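Local coordinates for mariner Mos1 transposase (Drosophila mauritiana, PDB 4MDA), which cuts the Mos1 transposon out of DNA and pastes it elsewhere with the help of two divalent metal ions, this chain being its catalytic domain, at residues 32-37 with 161-166; 123-128 with 147-152. The protein carries 1 engineered substitution. One frame throughout, in Å; residues are numbered along the deposited sequence.

Contact 1 (32-37 with 161-166). With MN (manganese (II) ion), chain C; MN (manganese (II) ion), chain B; RLT (N-(4-fluorobenzyl)-5-hydroxy-1-methyl-2-(1-methyl-1-{[(5-methyl-1,3,4-oxadiazol-2-yl)carbonyl]amino}ethyl)-6-oxo-1,6-di hydropyrimidine-4-carboxamide), chain D.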
ATOM      1  N   ILE A  32       6.736  -4.339  -7.506  1.00  8.62           N
ATOM      2  CA  ILE A  32       6.248  -3.773  -6.209  1.00  8.03           C
ATOM      3  C   ILE A  32       4.851  -4.340  -5.876  1.00  7.74           C
ATOM      4  O   ILE A  32       3.932  -4.368  -6.713  1.00  8.80           O
ATOM      5  CB  ILE A  32       6.087  -2.242  -6.305  1.00  8.04           C
ATOM      6  CG1 ILE A  32       7.461  -1.611  -6.493  1.00  7.43           C
ATOM      7  CG2 ILE A  32       5.315  -1.684  -5.129  1.00  8.55           C
ATOM      8  CD1 ILE A  32       7.456  -0.102  -6.706  1.00  7.67           C
ATOM      9  N   VAL A  33       4.706  -4.752  -4.627  1.00  6.77           N
ATOM     10  CA  VAL A  33       3.472  -5.067  -4.012  1.00  6.92           C
ATOM     11  C   VAL A  33       3.338  -4.072  -2.872  1.00  7.25           C
ATOM     12  O   VAL A  33       4.272  -3.875  -2.106  1.00  8.77           O
ATOM     13  CB  VAL A  33       3.513  -6.500  -3.441  1.00  6.97           C
ATOM     14  CG1 VAL A  33       2.293  -6.838  -2.581  1.00  7.72           C
ATOM     15  CG2 VAL A  33       3.705  -7.564  -4.527  1.00  7.62           C
ATOM     16  N   THR A  34       2.183  -3.452  -2.794  1.00  7.25           N
ATOM     17  CA  THR A  34       2.024  -2.365  -1.828  1.00  6.81           C
ATOM     18  C   THR A  34       0.700  -2.513  -1.099  1.00  6.76           C
ATOM     19  O   THR A  34      -0.260  -3.119  -1.627  1.00  7.12           O
ATOM     20  CB  THR A  34       2.226  -1.004  -2.520  1.00  7.00           C
ATOM     21  OG1 THR A  34       2.288   0.044  -1.527  1.00  6.48           O
ATOM     22  CG2 THR A  34       1.060  -0.645  -3.452  1.00  7.20           C
ATOM     23  N   GLY A  35       0.545  -1.867   0.049  1.00  7.10           N
ATOM     24  CA  GLY A  35      -0.738  -2.007   0.758  1.00  7.32           C
ATOM     25  C   GLY A  35      -0.828  -1.058   1.914  1.00  7.55           C
ATOM     26  O   GLY A  35       0.156  -0.482   2.305  1.00  8.23           O
ATOM     27  N   ASP A  36      -2.036  -0.965   2.461  1.00  7.84           N
ATOM     28  CA  ASP A  36      -2.289  -0.051   3.584  1.00  8.32           C
ATOM     29  C   ASP A  36      -3.698  -0.352   4.106  1.00  8.34           C
ATOM     30  O   ASP A  36      -4.487  -1.033   3.443  1.00  7.85           O
ATOM     31  CB  ASP A  36      -2.265   1.363   3.038  1.00  8.14           C
ATOM     32  CG  ASP A  36      -2.213   2.412   4.081  1.00  8.53           C
ATOM     33  OD1 ASP A  36      -1.511   2.217   5.119  1.00  8.10           O
ATOM     34  OD2 ASP A  36      -2.826   3.481   3.761  1.00  8.08           O
ATOM     35  N   GLU A  37      -3.960   0.137   5.319  1.00  9.78           N
ATOM     36  CA  GLU A  37      -5.245   0.097   6.015  1.00 10.12           C
ATOM     37  C   GLU A  37      -6.021   1.388   5.918  1.00 11.12           C
ATOM     38  O   GLU A  37      -5.419   2.439   5.912  1.00 11.55           O
ATOM     39  CB  GLU A  37      -4.979  -0.195   7.482  1.00 10.74           C
ATOM     40  CG  GLU A  37      -4.164  -1.448   7.762  1.00 11.51           C
ATOM     41  CD  GLU A  37      -2.651  -1.266   7.855  1.00 12.41           C
ATOM     42  OE1 GLU A  37      -2.006  -2.184   8.451  1.00 13.25           O
ATOM     43  OE2 GLU A  37      -2.108  -0.215   7.443  1.00 11.36           O
ATOM     44  N   ALA A 161       2.683   7.068  -1.139  1.00  8.27           N
ATOM     45  CA  ALA A 161       2.096   5.715  -0.920  1.00  7.90           C
ATOM     46  C   ALA A 161       0.958   5.498  -1.922  1.00  7.58           C
ATOM     47  O   ALA A 161      -0.091   6.158  -1.819  1.00  7.18           O
ATOM     48  CB  ALA A 161       1.533   5.594   0.506  1.00  8.29           C
ATOM     49  N   PRO A 162       1.147   4.591  -2.925  1.00  7.25           N
ATOM     50  CA  PRO A 162       0.112   4.409  -3.926  1.00  7.26           C
ATOM     51  C   PRO A 162      -1.282   4.079  -3.363  1.00  7.28           C
ATOM     52  O   PRO A 162      -2.295   4.474  -3.953  1.00  7.17           O
ATOM     53  CB  PRO A 162       0.696   3.300  -4.844  1.00  8.02           C
ATOM     54  CG  PRO A 162       2.158   3.438  -4.751  1.00  7.85           C
ATOM     55  CD  PRO A 162       2.380   3.875  -3.320  1.00  8.04           C
ATOM     56  N   SER A 163      -1.351   3.361  -2.273  1.00  7.14           N
ATOM     57  CA  SER A 163      -2.637   3.080  -1.681  1.00  6.67           C
ATOM     58  C   SER A 163      -3.402   4.363  -1.333  1.00  6.97           C
ATOM     59  O   SER A 163      -4.628   4.396  -1.451  1.00  7.74           O
ATOM     60  CB  SER A 163      -2.534   2.147  -0.465  1.00  7.41           C
ATOM     61  OG  SER A 163      -1.895   0.921  -0.768  1.00  7.13           O
ATOM     62  N   ASP A 164      -2.636   5.357  -0.865  1.00  7.16           N
ATOM     63  CA  ASP A 164      -3.245   6.618  -0.441  1.00  7.93           C
ATOM     64  C   ASP A 164      -3.486   7.539  -1.628  1.00  8.09           C
ATOM     65  O   ASP A 164      -4.643   7.973  -1.832  1.00  8.29           O
ATOM     66  CB  ASP A 164      -2.412   7.247   0.675  1.00  8.38           C
ATOM     67  CG  ASP A 164      -2.565   6.514   1.999  1.00  8.23           C
ATOM     68  OD1 ASP A 164      -3.723   6.206   2.380  1.00 10.05           O
ATOM     69  OD2 ASP A 164      -1.552   6.234   2.692  1.00 10.51           O
ATOM     70  N   TYR A 165      -2.504   7.800  -2.435  1.00  8.66           N
ATOM     71  CA  TYR A 165      -2.696   8.859  -3.476  1.00  8.43           C
ATOM     72  C   TYR A 165      -3.453   8.351  -4.657  1.00  9.12           C
ATOM     73  O   TYR A 165      -4.021   9.144  -5.382  1.00 10.44           O
ATOM     74  CB  TYR A 165      -1.343   9.445  -3.890  1.00  8.50           C
ATOM     75  CG  TYR A 165      -0.416   8.546  -4.714  1.00  8.73           C
ATOM     76  CD1 TYR A 165      -0.722   8.138  -5.991  1.00  7.91           C
ATOM     77  CD2 TYR A 165       0.797   8.109  -4.182  1.00  7.92           C
ATOM     78  CE1 TYR A 165       0.128   7.333  -6.711  1.00  8.86           C
ATOM     79  CE2 TYR A 165       1.646   7.312  -4.900  1.00  8.82           C
ATOM     80  CZ  TYR A 165       1.353   6.950  -6.183  1.00  8.71           C
ATOM     81  OH  TYR A 165       2.165   6.157  -6.935  1.00 10.11           O
ATOM     82  N   HIS A 166      -3.562   7.043  -4.812  1.00  8.98           N
ATOM     83  CA  HIS A 166      -4.239   6.457  -5.974  1.00  9.37           C
ATOM     84  C   HIS A 166      -5.492   5.646  -5.593  1.00  9.49           C
ATOM     85  O   HIS A 166      -6.640   5.998  -5.956  1.00 10.26           O
ATOM     86  CB  HIS A 166      -3.263   5.667  -6.828  1.00 10.06           C
ATOM     87  CG  HIS A 166      -3.823   5.251  -8.115  1.00 12.02           C
ATOM     88  ND1 HIS A 166      -3.953   6.114  -9.180  1.00 13.24           N
ATOM     89  CD2 HIS A 166      -4.377   4.088  -8.502  1.00 12.52           C
ATOM     90  CE1 HIS A 166      -4.487   5.466 -10.199  1.00 12.91           C
ATOM     91  NE2 HIS A 166      -4.792   4.254  -9.794  1.00 13.27           N
TER
HETATM   92 MN    MN C 402      -3.181   5.489   4.314  1.00 10.20          MN
HETATM   93 MN    MN B 401      -1.314   3.562   6.856  1.00  9.41          MN
HETATM   94  CAA RLT D 403       4.678   8.968  10.654  1.00 36.15           C
HETATM   95  CAB RLT D 403      -3.337   9.895   5.794  1.00 16.56           C
HETATM   96  CAC RLT D 403      -1.690  11.607   7.675  1.00 21.55           C
HETATM   97  CAD RLT D 403      -3.238  10.484   9.477  1.00 22.62           C
HETATM   98  OAE RLT D 403      -0.727   4.734   8.577  1.00 15.01           O
HETATM   99  OAF RLT D 403       0.963  10.121   7.991  1.00 33.73           O
HETATM  100  OAG RLT D 403      -3.241   7.647   4.984  1.00 12.15           O
HETATM  101  OAH RLT D 403      -2.003   5.456   6.077  1.00 13.64           O
HETATM  102  FAI RLT D 403       5.700   6.606  11.635  1.00 32.30           F
HETATM  103  CAJ RLT D 403       3.894   5.702  10.429  1.00 26.34           C
HETATM  104  CAK RLT D 403       3.484   6.758  12.526  1.00 29.01           C
HETATM  105  CAL RLT D 403       2.534   5.412  10.325  1.00 27.88           C
HETATM  106  CAM RLT D 403       2.129   6.499  12.420  1.00 27.63           C
HETATM  107  CAN RLT D 403       0.181   5.526  11.163  1.00 20.63           C
HETATM  108  NAO RLT D 403       2.566   9.649  12.126  1.00 41.72           N
HETATM  109  NAP RLT D 403       1.287  10.001  11.654  1.00 41.53           N
HETATM  110  NAQ RLT D 403      -1.353   8.143   8.588  1.00 16.84           N
HETATM  111  NAR RLT D 403      -0.394   6.406  10.104  1.00 19.32           N
HETATM  112  NAS RLT D 403      -0.802  10.283   9.575  1.00 26.06           N
HETATM  113  OAT RLT D 403       2.644   9.548   9.876  1.00 37.41           O
HETATM  114  CAU RLT D 403      -0.745   5.894   8.916  1.00 18.89           C
HETATM  115  CAV RLT D 403       0.485  10.123   9.161  1.00 33.17           C
HETATM  116  CAW RLT D 403       3.299   9.374  11.025  1.00 36.91           C
HETATM  117  CAX RLT D 403       4.379   6.346  11.552  1.00 28.25           C
HETATM  118  CAY RLT D 403       1.637   5.814  11.311  1.00 25.22           C
HETATM  119  CAZ RLT D 403      -1.938   6.593   6.772  1.00 14.73           C
HETATM  120  CBA RLT D 403       1.409   9.905  10.298  1.00 39.25           C
HETATM  121  CBB RLT D 403      -1.373   6.871   8.079  1.00 14.04           C
HETATM  122  CBC RLT D 403      -1.946   9.225   8.000  1.00 17.65           C
HETATM  123  CBD RLT D 403      -2.594   7.727   6.106  1.00 14.01           C
HETATM  124  NBE RLT D 403      -2.598   8.959   6.733  1.00 18.41           N
HETATM  125  CBF RLT D 403      -1.917  10.633   8.800  1.00 21.77           C
HETATM  126  O   HOH W   1       0.642   1.928  -0.672  1.00  8.00           O
HETATM  127  O   HOH W   2      -3.383   3.200   7.520  1.00 12.09           O
HETATM  128  O   HOH W   3      -0.699   1.901   8.082  1.00 10.96           O
HETATM  129  O   HOH W   4      -5.183   5.007   4.934  1.00 10.78           O
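The two-metal active site of the RNase H-like fold of the DDE/D transposases, here with a third aspartate, is built where Asp36 on the first strand meets Asp164 on helix 162-175. The Asp36 carboxylate bridges the two ions: OD2 binds the manganese of chain C at 2.1 Å, while OD1 reaches the manganese of chain B at 2.2 Å. Its CG stands anti to the backbone N (chi1 -168°), which swings the group off the strand toward the metals. Asp164 grips only the first of these ions, bidentately, with OD1 at 2.1 Å and OD2 at 2.4 Å. Asp129 completes the carboxylate set on the side of Asp36 OD1.

Behind the metals the strand and helix pack, Asp36 CB lying 3.6 Å from Ser163 CB. Ser163 OG is hydrogen-bonded to Trp77 NE1. Water 1 bridges the segments, donating a hydrogen bond to Thr34 OG1, itself bonded to Leu127 O, and accepting from Ser163 N at 2.9 Å.

The inhibitor RLT sets OAH between both ions and adds OAG to one and OAE to the other. Asp36 OD2 and Asp164 OD1, 3.2 Å apart, are probably held together by the shared cation, which would offset their repulsion.

Contact 2 (123-128 with 147-152)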
ATOM      1  N   ARG A 123      11.744 -11.610  -7.187  1.00 12.30           N
ATOM      2  CA  ARG A 123      11.624 -11.273  -5.781  1.00 11.35           C
ATOM      3  C   ARG A 123      10.625 -10.114  -5.599  1.00  9.42           C
ATOM      4  O   ARG A 123      10.680  -9.134  -6.337  1.00 10.98           O
ATOM      5  CB  ARG A 123      13.002 -10.804  -5.288  1.00  9.92           C
ATOM      6  CG  ARG A 123      13.067 -10.527  -3.821  1.00 10.63           C
ATOM      7  CD  ARG A 123      14.431 -10.008  -3.363  1.00 10.80           C
ATOM      8  NE  ARG A 123      14.545  -9.916  -1.924  1.00 12.46           N
ATOM      9  CZ  ARG A 123      15.590  -9.345  -1.314  1.00 14.72           C
ATOM     10  NH1 ARG A 123      16.610  -8.914  -2.035  1.00 15.99           N
ATOM     11  NH2 ARG A 123      15.665  -9.259   0.012  1.00 15.76           N
ATOM     12  N   VAL A 124       9.761 -10.251  -4.642  1.00  9.91           N
ATOM     13  CA  VAL A 124       8.800  -9.218  -4.282  1.00  9.66           C
ATOM     14  C   VAL A 124       9.480  -7.994  -3.677  1.00  9.76           C
ATOM     15  O   VAL A 124      10.316  -8.142  -2.816  1.00  8.66           O
ATOM     16  CB  VAL A 124       7.781  -9.726  -3.259  1.00 10.64           C
ATOM     17  CG1 VAL A 124       6.971  -8.604  -2.679  1.00 11.97           C
ATOM     18  CG2 VAL A 124       6.944 -10.811  -3.924  1.00 12.34           C
ATOM     19  N   ILE A 125       9.067  -6.816  -4.102  1.00  8.53           N
ATOM     20  CA  ILE A 125       9.487  -5.568  -3.468  1.00  8.00           C
ATOM     21  C   ILE A 125       8.227  -5.014  -2.767  1.00  8.77           C
ATOM     22  O   ILE A 125       7.262  -4.620  -3.405  1.00  9.10           O
ATOM     23  CB  ILE A 125      10.060  -4.596  -4.493  1.00  8.85           C
ATOM     24  CG1 ILE A 125      11.307  -5.213  -5.160  1.00  9.76           C
ATOM     25  CG2 ILE A 125      10.354  -3.232  -3.948  1.00  8.34           C
ATOM     26  CD1 ILE A 125      11.766  -4.440  -6.313  1.00 10.15           C
ATOM     27  N   PHE A 126       8.345  -4.827  -1.470  1.00  8.11           N
ATOM     28  CA  PHE A 126       7.185  -4.554  -0.638  1.00  8.30           C
ATOM     29  C   PHE A 126       7.220  -3.117  -0.157  1.00  8.43           C
ATOM     30  O   PHE A 126       8.229  -2.679   0.349  1.00 10.82           O
ATOM     31  CB  PHE A 126       7.207  -5.530   0.524  1.00  8.34           C
ATOM     32  CG  PHE A 126       5.926  -5.581   1.310  1.00  8.78           C
ATOM     33  CD1 PHE A 126       4.746  -5.895   0.720  1.00  8.69           C
ATOM     34  CD2 PHE A 126       5.887  -5.199   2.656  1.00  8.97           C
ATOM     35  CE1 PHE A 126       3.573  -6.018   1.424  1.00  8.91           C
ATOM     36  CE2 PHE A 126       4.704  -5.355   3.382  1.00  8.45           C
ATOM     37  CZ  PHE A 126       3.539  -5.721   2.751  1.00  8.61           C
ATOM     38  N   LEU A 127       6.118  -2.419  -0.395  1.00  7.49           N
ATOM     39  CA  LEU A 127       6.020  -1.011   0.001  1.00  8.18           C
ATOM     40  C   LEU A 127       4.857  -0.873   0.946  1.00  8.38           C
ATOM     41  O   LEU A 127       3.672  -1.041   0.544  1.00  8.58           O
ATOM     42  CB  LEU A 127       5.820  -0.176  -1.235  1.00  8.28           C
ATOM     43  CG  LEU A 127       5.608   1.353  -1.050  1.00  9.16           C
ATOM     44  CD1 LEU A 127       6.815   1.839  -0.305  1.00 11.04           C
ATOM     45  CD2 LEU A 127       5.480   1.975  -2.421  1.00 10.16           C
ATOM     46  N   HIS A 128       5.172  -0.617   2.211  1.00  8.40           N
ATOM     47  CA  HIS A 128       4.160  -0.305   3.219  1.00  8.18           C
ATOM     48  C   HIS A 128       4.674   0.774   4.118  1.00  8.70           C
ATOM     49  O   HIS A 128       5.856   1.129   4.055  1.00  7.93           O
ATOM     50  CB  HIS A 128       3.752  -1.561   4.056  1.00  8.74           C
ATOM     51  CG  HIS A 128       4.802  -2.145   4.913  1.00  9.21           C
ATOM     52  ND1 HIS A 128       4.514  -3.123   5.830  1.00 12.08           N
ATOM     53  CD2 HIS A 128       6.149  -1.983   4.958  1.00 10.99           C
ATOM     54  CE1 HIS A 128       5.608  -3.457   6.479  1.00 11.16           C
ATOM     55  NE2 HIS A 128       6.626  -2.814   5.944  1.00 11.39           N
ATOM     56  N   ASN A 147      11.532 -13.034   2.683  1.00 11.34           N
ATOM     57  CA  ASN A 147      12.653 -12.440   1.944  1.00 12.07           C
ATOM     58  C   ASN A 147      12.222 -11.522   0.824  1.00 11.42           C
ATOM     59  O   ASN A 147      12.809 -11.448  -0.242  1.00 14.42           O
ATOM     60  CB  ASN A 147      13.638 -13.494   1.509  1.00 13.09           C
ATOM     61  CG  ASN A 147      15.053 -12.918   1.389  1.00 15.30           C
ATOM     62  OD1 ASN A 147      15.561 -12.795   0.318  1.00 23.65           O
ATOM     63  ND2 ASN A 147      15.588 -12.482   2.433  1.00 18.02           N
ATOM     64  N   TRP A 148      11.195 -10.777   1.149  1.00 10.07           N
ATOM     65  CA  TRP A 148      10.790  -9.631   0.349  1.00 11.07           C
ATOM     66  C   TRP A 148      11.751  -8.461   0.566  1.00 11.66           C
ATOM     67  O   TRP A 148      12.204  -8.191   1.686  1.00 14.06           O
ATOM     68  CB  TRP A 148       9.377  -9.254   0.692  1.00 10.85           C
ATOM     69  CG  TRP A 148       8.363 -10.334   0.396  1.00 10.09           C
ATOM     70  CD1 TRP A 148       8.568 -11.558  -0.312  1.00  9.93           C
ATOM     71  CD2 TRP A 148       6.974 -10.291   0.702  1.00 10.76           C
ATOM     72  NE1 TRP A 148       7.381 -12.228  -0.381  1.00 10.60           N
ATOM     73  CE2 TRP A 148       6.399 -11.492   0.243  1.00 11.13           C
ATOM     74  CE3 TRP A 148       6.168  -9.395   1.398  1.00 11.58           C
ATOM     75  CZ2 TRP A 148       5.041 -11.776   0.406  1.00 12.23           C
ATOM     76  CZ3 TRP A 148       4.872  -9.706   1.570  1.00 11.27           C
ATOM     77  CH2 TRP A 148       4.304 -10.868   1.084  1.00 12.51           C
ATOM     78  N   GLU A 149      11.977  -7.691  -0.467  1.00 12.05           N
ATOM     79  CA  GLU A 149      12.749  -6.445  -0.279  1.00 12.91           C
ATOM     80  C   GLU A 149      11.810  -5.349   0.267  1.00 13.41           C
ATOM     81  O   GLU A 149      10.787  -5.021  -0.366  1.00 14.24           O
ATOM     82  CB  GLU A 149      13.379  -6.025  -1.583  1.00 14.22           C
ATOM     83  CG  GLU A 149      14.374  -4.943  -1.318  1.00 16.17           C
ATOM     84  CD  GLU A 149      15.012  -4.366  -2.548  1.00 18.27           C
ATOM     85  OE1 GLU A 149      15.757  -3.370  -2.343  1.00 24.23           O
ATOM     86  OE2 GLU A 149      14.738  -4.821  -3.671  1.00 20.24           O
ATOM     87  N   VAL A 150      12.132  -4.741   1.413  1.00 12.70           N
ATOM     88  CA  VAL A 150      11.229  -3.729   1.955  1.00 12.12           C
ATOM     89  C   VAL A 150      11.783  -2.363   1.583  1.00 12.96           C
ATOM     90  O   VAL A 150      12.924  -2.016   1.968  1.00 12.86           O
ATOM     91  CB  VAL A 150      11.123  -3.894   3.503  1.00 12.94           C
ATOM     92  CG1 VAL A 150      10.219  -2.833   4.135  1.00 14.61           C
ATOM     93  CG2 VAL A 150      10.612  -5.294   3.830  1.00 13.48           C
ATOM     94  N   LEU A 151      11.006  -1.598   0.847  1.00 12.82           N
ATOM     95  CA  LEU A 151      11.392  -0.272   0.410  1.00 13.04           C
ATOM     96  C   LEU A 151      11.332   0.679   1.558  1.00 12.94           C
ATOM     97  O   LEU A 151      10.468   0.563   2.412  1.00 13.60           O
ATOM     98  CB  LEU A 151      10.411   0.206  -0.675  1.00 13.78           C
ATOM     99  CG  LEU A 151      10.568  -0.338  -2.045  1.00 13.91           C
ATOM    100  CD1 LEU A 151       9.656   0.486  -2.967  1.00 13.20           C
ATOM    101  CD2 LEU A 151      12.015  -0.290  -2.624  1.00 13.73           C
ATOM    102  N   PRO A 152      12.237   1.702   1.576  1.00 14.07           N
ATOM    103  CA  PRO A 152      12.061   2.767   2.551  1.00 15.31           C
ATOM    104  C   PRO A 152      10.850   3.585   2.302  1.00 14.37           C
ATOM    105  O   PRO A 152      10.432   3.737   1.158  1.00 14.99           O
ATOM    106  CB  PRO A 152      13.300   3.632   2.352  1.00 16.93           C
ATOM    107  CG  PRO A 152      13.755   3.385   0.963  1.00 15.30           C
ATOM    108  CD  PRO A 152      13.337   1.946   0.638  1.00 15.71           C
TER
HETATM  109  O   HOH W   5       7.990  -0.573   2.503  1.00 13.32           O
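Phe126 N donates to Glu149 O in a short, almost straight bond of 2.7 Å (177° at the hydrogen), the central rung between two parallel strands. Glu149 N donates in turn to Val124 O at 2.9 Å, and Leu151 N to Phe126 O at 3.0 Å, so each chain feeds the other in the usual parallel pattern. Water 5 extends the pairing past the last rung, accepting from His128 N and lying near Phe126 O and Leu151 O.

At the start of both segments Arg123 reaches across with its chain fully extended, and NE bonds Asn147 O at 2.9 Å, with the acceptor near the guanidinium plane. Glu149 CB lies over one face of that guanidinium and Asn147 OD1 over the other, the amide being almost parallel to it. The Glu149 carboxylate itself goes to Arg22 in a salt bridge.

Trp148 carries the apolar side. Val124 CB sits over the face of its five-membered ring, 3.7 Å from the centroid, in a CH-pi contact. Farther along the indole, Trp148 CE3 lies over one face of the Phe126 ring, 3.8 Å from Phe126 CG, the two ring planes inclined at 48°. The indole also touches Asn107 of helix 96-113. Were Trp148 an alanine, Val124 and this face of Phe126 would probably lose their cover and a gap would open beside that helix. On the other face of the sheet Ile125 CG2 presses tightly on Leu151 CG at 3.5 Å.

The pair closes a beta-alpha-beta crossover, with strand 149-150 at the sheet edge. Leu143 of helix 137-146 and Leu103 of helix 96-113 pack on the Phe126 side, whereas Arg22 and Leu19 of helix 6-25 back Ile125 and Leu151.

In the fold
Strand 125-127 is the common element: it pairs with strand 149-150 in contact 2 and with strand 32-41 of contact 1 on its other edge. Val33 N lies 2.8 Å from Ile125 O, a probable hydrogen bond. Pro162 CD also packs on Leu127 CD2 at 3.7 Å, bringing the helix of contact 1 against the same strand. Contacts 1 and 2 have their centres about 13 Å apart. Contact 2 touches neither metal, yet its first segment runs straight into the metal ligand Asp129, and the His128 side chain is about 8 Å from a manganese ion.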